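PDB 3QYY: response regulator, which probably acts as a diguanylate cyclase, making cyclic di-GMP from GTP, and is represented here by its GGDEF domain with that product bound at the active site. Local coordinates for residues B[48-52]-B[156-161]; B[129-133]-B[147-152]. One frame throughout, in Å; residues are numbered along the deposited sequence.

Interaction 1: residues B[48-52]-B[156-161]; sequences LDMDN and KFSGGR. With MG (magnesium ion), chain I.
A salt-bridge network joins the C-terminal end of central strand 44-50 to the end of helix 141-157, beside the magnesium site. Residues 48-50 are extended and 51-52 turn off the strand; the backbones come closest at D51 and G160, with CA atoms 6.8 Å apart. K156 (chi1 t, chi2 p, chi3 p, chi4 t) leaves the helix sideways and curls its long chain so that NZ reaches a cluster of oxygens. NZ lies 2.7 Å from OD2 of D51 (chi1 m) and 3.0 Å from OD1 of D49 (chi1 t), both salt bridges, and donates a weak hydrogen bond to M50 O at 3.1 Å. A lysine suits this place because its charge sits between the D51 carboxylate and OD1 of D49, whose other oxygen binds the metal. Here, at the end of the central strand, lies the metal site of the GGDEF domain: D49 OD2 binds magnesium at 2.0 Å, D92 of the GGDEF sequence binds it too, and three waters join them, two also bonded to D49 OD1 and M50 O. The helix ends in a Schellman motif with G159 at C', where phi of 121° calls for glycine. At G160 a CB would run into D51 OD1. That oxygen accepts a hydrogen bond from R161 N (3.0 Å), and a water bridges it to G159 O, while the R161 guanidinium pairs with E117.

Interaction 2: residues B[129-133]-B[147-152]; sequences SAGSA and RADAAM
Helix 141-157 packs on strand 128-134 within a beta-alpha-beta unit that continues into parallel strand 162-165. The short axes of 129-133 and 147-152 approach to 5.6 Å at 148°, so the helix runs roughly antiparallel to the strand. Backbone packing allows this closeness. G131, extended at phi/psi -137/141, has its CA 3.6 Å from M152 CA and 3.4 Å from M152 N; any CB there would collide with the helix. S132 CA and A148 CA follow at 4.5 Å. A133, A148 and A151 are small for the same reason: A133 CB lies 3.9 Å from A148 CB, and A151 CB meets G131 CA at 3.6 Å. R147 adds its CB, 3.7 Å from A133 CB, while the rest of its chain leads away. M152 (chi1 t, chi2 m, chi3 m) lays CG 3.7 Å from S129 O, its end leading away from the strand. A130 and S132 point away from the helix. Polar ends find partners elsewhere: S129 OG bonds to D51, and salt bridges join R147 to E143 and D149 to K54 of the second subunit. A148 O, 3.7 Å from G131 CA, is already taken up by the helix, accepting a hydrogen bond from M152 N at 2.9 Å.

The two contacts, with centres 11 Å apart, tie successive parts of helix 141-157 to neighbouring antiparallel strands, 44-50 and 128-134; interaction 2 is nested inside the chain loop closed by interaction 1. S129 is the main joint. Its N lies 2.9 Å from D49 O, a probable hydrogen bond between the strands, while its OG is 2.8 Å from D51 OD2, giving the carboxylate bound by K156 a second partner, and packs 3.1 Å from G160 CA. L48 CD2 and A130 CB also touch, at 3.2 Å. Towards the active site, the M152 side chain approaches that of D49 to about 4 Å (nearest atoms), and D49 itself touches bound cyclic di-GMP.

Interaction 1: residues B[48-52]-B[156-161]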
ATOM      1  N   LEU B  48      -3.042   0.864 -11.412  1.00 15.25           N
ATOM      2  CA  LEU B  48      -2.291  -0.383 -11.314  1.00 16.46           C
ATOM      3  C   LEU B  48      -1.563  -0.530  -9.981  1.00 17.28           C
ATOM      4  O   LEU B  48      -1.050   0.441  -9.432  1.00 16.03           O
ATOM      5  CB  LEU B  48      -1.251  -0.459 -12.436  1.00 19.86           C
ATOM      6  CG  LEU B  48      -1.639   0.028 -13.836  1.00 22.28           C
ATOM      7  CD1 LEU B  48      -0.473  -0.219 -14.781  1.00 25.44           C
ATOM      8  CD2 LEU B  48      -2.870  -0.691 -14.328  1.00 25.23           C
ATOM      9  N   ASP B  49      -1.512  -1.756  -9.474  1.00 16.71           N
ATOM     10  CA  ASP B  49      -0.816  -2.040  -8.222  1.00 17.24           C
ATOM     11  C   ASP B  49      -0.069  -3.356  -8.409  1.00 17.09           C
ATOM     12  O   ASP B  49      -0.665  -4.365  -8.789  1.00 17.05           O
ATOM     13  CB  ASP B  49      -1.812  -2.169  -7.063  1.00 16.17           C
ATOM     14  CG  ASP B  49      -1.124  -2.364  -5.722  1.00 18.59           C
ATOM     15  OD1 ASP B  49      -1.624  -3.171  -4.908  1.00 19.90           O
ATOM     16  OD2 ASP B  49      -0.094  -1.699  -5.476  1.00 14.87           O
ATOM     17  N   MET B  50       1.238  -3.344  -8.161  1.00 17.03           N
ATOM     18  CA  MET B  50       2.035  -4.553  -8.313  1.00 18.31           C
ATOM     19  C   MET B  50       1.658  -5.593  -7.261  1.00 18.94           C
ATOM     20  O   MET B  50       1.242  -5.250  -6.151  1.00 16.93           O
ATOM     21  CB  MET B  50       3.530  -4.229  -8.218  1.00 19.75           C
ATOM     22  CG  MET B  50       4.054  -3.395  -9.378  1.00 22.27           C
ATOM     23  SD  MET B  50       5.851  -3.408  -9.462  1.00 27.28           S
ATOM     24  CE  MET B  50       6.138  -5.025 -10.207  1.00 27.13           C
ATOM     25  N   ASP B  51       1.814  -6.862  -7.627  1.00 18.52           N
ATOM     26  CA  ASP B  51       1.486  -7.989  -6.749  1.00 20.76           C
ATOM     27  C   ASP B  51       2.715  -8.668  -6.141  1.00 21.64           C
ATOM     28  O   ASP B  51       2.638  -9.222  -5.044  1.00 23.08           O
ATOM     29  CB  ASP B  51       0.740  -9.083  -7.529  1.00 21.66           C
ATOM     30  CG  ASP B  51      -0.617  -8.644  -8.041  1.00 24.10           C
ATOM     31  OD1 ASP B  51      -1.153  -9.353  -8.925  1.00 24.23           O
ATOM     32  OD2 ASP B  51      -1.155  -7.622  -7.563  1.00 22.90           O
ATOM     33  N   ASN B  52       3.844  -8.624  -6.845  1.00 21.56           N
ATOM     34  CA  ASN B  52       5.034  -9.348  -6.383  1.00 22.64           C
ATOM     35  C   ASN B  52       6.367  -8.617  -6.289  1.00 22.66           C
ATOM     36  O   ASN B  52       7.414  -9.229  -6.497  1.00 23.34           O
ATOM     37  CB  ASN B  52       5.226 -10.563  -7.290  1.00 22.79           C
ATOM     38  CG  ASN B  52       5.617 -10.169  -8.707  1.00 25.12           C
ATOM     39  OD1 ASN B  52       5.248  -9.093  -9.191  1.00 22.98           O
ATOM     40  ND2 ASN B  52       6.360 -11.043  -9.383  1.00 24.26           N
ATOM     41  N   LYS B 156      -7.387  -7.156  -7.702  1.00 23.46           N
ATOM     42  CA  LYS B 156      -6.462  -7.569  -6.656  1.00 23.75           C
ATOM     43  C   LYS B 156      -7.012  -8.714  -5.803  1.00 24.21           C
ATOM     44  O   LYS B 156      -6.333  -9.717  -5.586  1.00 24.10           O
ATOM     45  CB  LYS B 156      -6.132  -6.372  -5.756  1.00 24.99           C
ATOM     46  CG  LYS B 156      -5.308  -6.724  -4.523  1.00 26.99           C
ATOM     47  CD  LYS B 156      -3.863  -7.058  -4.862  1.00 29.49           C
ATOM     48  CE  LYS B 156      -3.076  -5.813  -5.240  1.00 30.01           C
ATOM     49  NZ  LYS B 156      -1.611  -6.086  -5.362  1.00 29.15           N
ATOM     50  N   PHE B 157      -8.242  -8.563  -5.326  1.00 24.16           N
ATOM     51  CA  PHE B 157      -8.853  -9.584  -4.483  1.00 26.79           C
ATOM     52  C   PHE B 157      -9.401 -10.799  -5.221  1.00 27.51           C
ATOM     53  O   PHE B 157      -9.896 -11.737  -4.594  1.00 27.19           O
ATOM     54  CB  PHE B 157      -9.950  -8.964  -3.614  1.00 27.69           C
ATOM     55  CG  PHE B 157      -9.423  -8.272  -2.393  1.00 31.16           C
ATOM     56  CD1 PHE B 157      -8.670  -7.107  -2.505  1.00 31.07           C
ATOM     57  CD2 PHE B 157      -9.650  -8.806  -1.124  1.00 32.52           C
ATOM     58  CE1 PHE B 157      -8.145  -6.483  -1.373  1.00 33.30           C
ATOM     59  CE2 PHE B 157      -9.132  -8.192   0.013  1.00 33.10           C
ATOM     60  CZ  PHE B 157      -8.377  -7.028  -0.110  1.00 33.69           C
ATOM     61  N   SER B 158      -9.310 -10.794  -6.546  1.00 27.62           N
ATOM     62  CA  SER B 158      -9.784 -11.931  -7.323  1.00 28.92           C
ATOM     63  C   SER B 158      -8.592 -12.779  -7.756  1.00 29.69           C
ATOM     64  O   SER B 158      -8.732 -13.704  -8.555  1.00 32.67           O
ATOM     65  CB  SER B 158     -10.568 -11.461  -8.554  1.00 29.68           C
ATOM     66  OG  SER B 158      -9.729 -10.784  -9.470  1.00 32.40           O
ATOM     67  N   GLY B 159      -7.414 -12.454  -7.231  1.00 29.43           N
ATOM     68  CA  GLY B 159      -6.225 -13.213  -7.578  1.00 28.85           C
ATOM     69  C   GLY B 159      -5.111 -12.397  -8.207  1.00 28.12           C
ATOM     70  O   GLY B 159      -3.989 -12.878  -8.341  1.00 26.16           O
ATOM     71  N   GLY B 160      -5.417 -11.166  -8.599  1.00 28.48           N
ATOM     72  CA  GLY B 160      -4.408 -10.321  -9.211  1.00 29.20           C
ATOM     73  C   GLY B 160      -4.063 -10.750 -10.624  1.00 29.63           C
ATOM     74  O   GLY B 160      -4.789 -11.534 -11.237  1.00 30.31           O
ATOM     75  N   ARG B 161      -2.948 -10.238 -11.135  1.00 30.60           N
ATOM     76  CA  ARG B 161      -2.486 -10.548 -12.487  1.00 31.50           C
ATOM     77  C   ARG B 161      -3.624 -10.475 -13.498  1.00 30.76           C
ATOM     78  O   ARG B 161      -3.771 -11.354 -14.346  1.00 30.09           O
ATOM     79  CB  ARG B 161      -1.851 -11.942 -12.534  1.00 33.17           C
ATOM     80  CG  ARG B 161      -0.690 -12.135 -11.575  1.00 35.68           C
ATOM     81  CD  ARG B 161       0.271 -13.199 -12.083  1.00 38.62           C
ATOM     82  NE  ARG B 161      -0.387 -14.476 -12.340  1.00 43.12           N
ATOM     83  CZ  ARG B 161       0.208 -15.517 -12.915  1.00 44.23           C
ATOM     84  NH1 ARG B 161      -0.465 -16.643 -13.112  1.00 46.23           N
ATOM     85  NH2 ARG B 161       1.475 -15.433 -13.299  1.00 44.43           N
TER
HETATM   86 MG    MG I 506       0.945  -1.579  -3.716  1.00 15.23          MG
HETATM   87  O   HOH W   1      -0.810  -2.281  -2.517  1.00 15.71           O
HETATM   88  O   HOH W   2       1.525  -3.701  -3.845  1.00 13.46           O
HETATM   89  O   HOH W   3      -0.959 -11.949  -8.107  1.00 29.51           O
HETATM   90  O   HOH W   4       0.170   0.301  -3.619  1.00 14.21           O

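Interaction 2: residues B[129-133]-B[147-152]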
ATOM      1  N   SER B 129      -2.097  -6.005 -10.737  1.00 19.22           N
ATOM      2  CA  SER B 129      -3.547  -5.955 -10.592  1.00 17.92           C
ATOM      3  C   SER B 129      -3.947  -4.607 -11.181  1.00 19.04           C
ATOM      4  O   SER B 129      -3.400  -3.573 -10.793  1.00 18.70           O
ATOM      5  CB  SER B 129      -3.952  -6.014  -9.117  1.00 17.80           C
ATOM      6  OG  SER B 129      -3.741  -7.309  -8.583  1.00 14.77           O
ATOM      7  N   ALA B 130      -4.895  -4.610 -12.113  1.00 17.62           N
ATOM      8  CA  ALA B 130      -5.311  -3.367 -12.750  1.00 18.29           C
ATOM      9  C   ALA B 130      -6.816  -3.155 -12.817  1.00 18.81           C
ATOM     10  O   ALA B 130      -7.593  -4.111 -12.894  1.00 18.98           O
ATOM     11  CB  ALA B 130      -4.720  -3.294 -14.156  1.00 18.85           C
ATOM     12  N   GLY B 131      -7.208  -1.885 -12.791  1.00 18.09           N
ATOM     13  CA  GLY B 131      -8.609  -1.510 -12.875  1.00 18.51           C
ATOM     14  C   GLY B 131      -8.755  -0.334 -13.827  1.00 19.71           C
ATOM     15  O   GLY B 131      -7.909   0.568 -13.844  1.00 19.34           O
ATOM     16  N   SER B 132      -9.816  -0.327 -14.626  1.00 19.42           N
ATOM     17  CA  SER B 132     -10.024   0.762 -15.574  1.00 22.00           C
ATOM     18  C   SER B 132     -11.400   1.413 -15.466  1.00 22.91           C
ATOM     19  O   SER B 132     -12.353   0.816 -14.955  1.00 22.67           O
ATOM     20  CB  SER B 132      -9.821   0.257 -17.009  1.00 22.51           C
ATOM     21  OG  SER B 132     -10.790  -0.724 -17.352  1.00 21.07           O
ATOM     22  N   ALA B 133     -11.483   2.649 -15.947  1.00 22.68           N
ATOM     23  CA  ALA B 133     -12.725   3.413 -15.965  1.00 23.31           C
ATOM     24  C   ALA B 133     -12.662   4.340 -17.180  1.00 23.86           C
ATOM     25  O   ALA B 133     -11.600   4.872 -17.508  1.00 22.38           O
ATOM     26  CB  ALA B 133     -12.875   4.228 -14.681  1.00 22.76           C
ATOM     27  N   ARG B 147     -13.796   5.113  -9.622  1.00 20.86           N
ATOM     28  CA  ARG B 147     -14.243   3.956 -10.389  1.00 20.17           C
ATOM     29  C   ARG B 147     -13.083   3.040 -10.768  1.00 18.54           C
ATOM     30  O   ARG B 147     -13.162   1.822 -10.604  1.00 18.35           O
ATOM     31  CB  ARG B 147     -14.983   4.408 -11.653  1.00 22.00           C
ATOM     32  CG  ARG B 147     -16.332   5.054 -11.375  1.00 26.07           C
ATOM     33  CD  ARG B 147     -17.022   5.466 -12.665  1.00 29.78           C
ATOM     34  NE  ARG B 147     -18.340   6.042 -12.417  1.00 34.65           N
ATOM     35  CZ  ARG B 147     -19.163   6.460 -13.372  1.00 37.29           C
ATOM     36  NH1 ARG B 147     -18.805   6.365 -14.646  1.00 39.22           N
ATOM     37  NH2 ARG B 147     -20.343   6.976 -13.055  1.00 38.15           N
ATOM     38  N   ALA B 148     -12.007   3.628 -11.277  1.00 16.94           N
ATOM     39  CA  ALA B 148     -10.832   2.857 -11.672  1.00 15.67           C
ATOM     40  C   ALA B 148     -10.186   2.195 -10.457  1.00 16.05           C
ATOM     41  O   ALA B 148      -9.767   1.041 -10.515  1.00 16.02           O
ATOM     42  CB  ALA B 148      -9.824   3.766 -12.362  1.00 16.44           C
ATOM     43  N   ASP B 149     -10.111   2.935  -9.357  1.00 17.08           N
ATOM     44  CA  ASP B 149      -9.508   2.429  -8.124  1.00 19.20           C
ATOM     45  C   ASP B 149     -10.287   1.230  -7.595  1.00 19.07           C
ATOM     46  O   ASP B 149      -9.700   0.217  -7.212  1.00 19.17           O
ATOM     47  CB  ASP B 149      -9.460   3.549  -7.074  1.00 20.16           C
ATOM     48  CG  ASP B 149      -8.530   3.231  -5.905  1.00 23.73           C
ATOM     49  OD1 ASP B 149      -7.419   2.719  -6.148  1.00 23.97           O
ATOM     50  OD2 ASP B 149      -8.901   3.510  -4.745  1.00 20.20           O
ATOM     51  N   ALA B 150     -11.611   1.342  -7.575  1.00 20.71           N
ATOM     52  CA  ALA B 150     -12.451   0.249  -7.094  1.00 21.06           C
ATOM     53  C   ALA B 150     -12.273  -0.973  -7.990  1.00 20.75           C
ATOM     54  O   ALA B 150     -12.266  -2.107  -7.513  1.00 21.63           O
ATOM     55  CB  ALA B 150     -13.915   0.677  -7.073  1.00 21.83           C
ATOM     56  N   ALA B 151     -12.122  -0.736  -9.289  1.00 21.04           N
ATOM     57  CA  ALA B 151     -11.942  -1.820 -10.244  1.00 19.89           C
ATOM     58  C   ALA B 151     -10.621  -2.538  -9.984  1.00 20.08           C
ATOM     59  O   ALA B 151     -10.543  -3.766 -10.073  1.00 18.67           O
ATOM     60  CB  ALA B 151     -11.980  -1.276 -11.675  1.00 21.13           C
ATOM     61  N   MET B 152      -9.582  -1.770  -9.669  1.00 18.06           N
ATOM     62  CA  MET B 152      -8.273  -2.349  -9.379  1.00 19.08           C
ATOM     63  C   MET B 152      -8.383  -3.266  -8.159  1.00 18.40           C
ATOM     64  O   MET B 152      -7.864  -4.383  -8.166  1.00 18.92           O
ATOM     65  CB  MET B 152      -7.245  -1.230  -9.124  1.00 17.63           C
ATOM     66  CG  MET B 152      -5.841  -1.710  -8.767  1.00 16.30           C
ATOM     67  SD  MET B 152      -5.668  -2.193  -7.024  1.00 17.26           S
ATOM     68  CE  MET B 152      -5.465  -0.573  -6.238  1.00 15.27           C
TER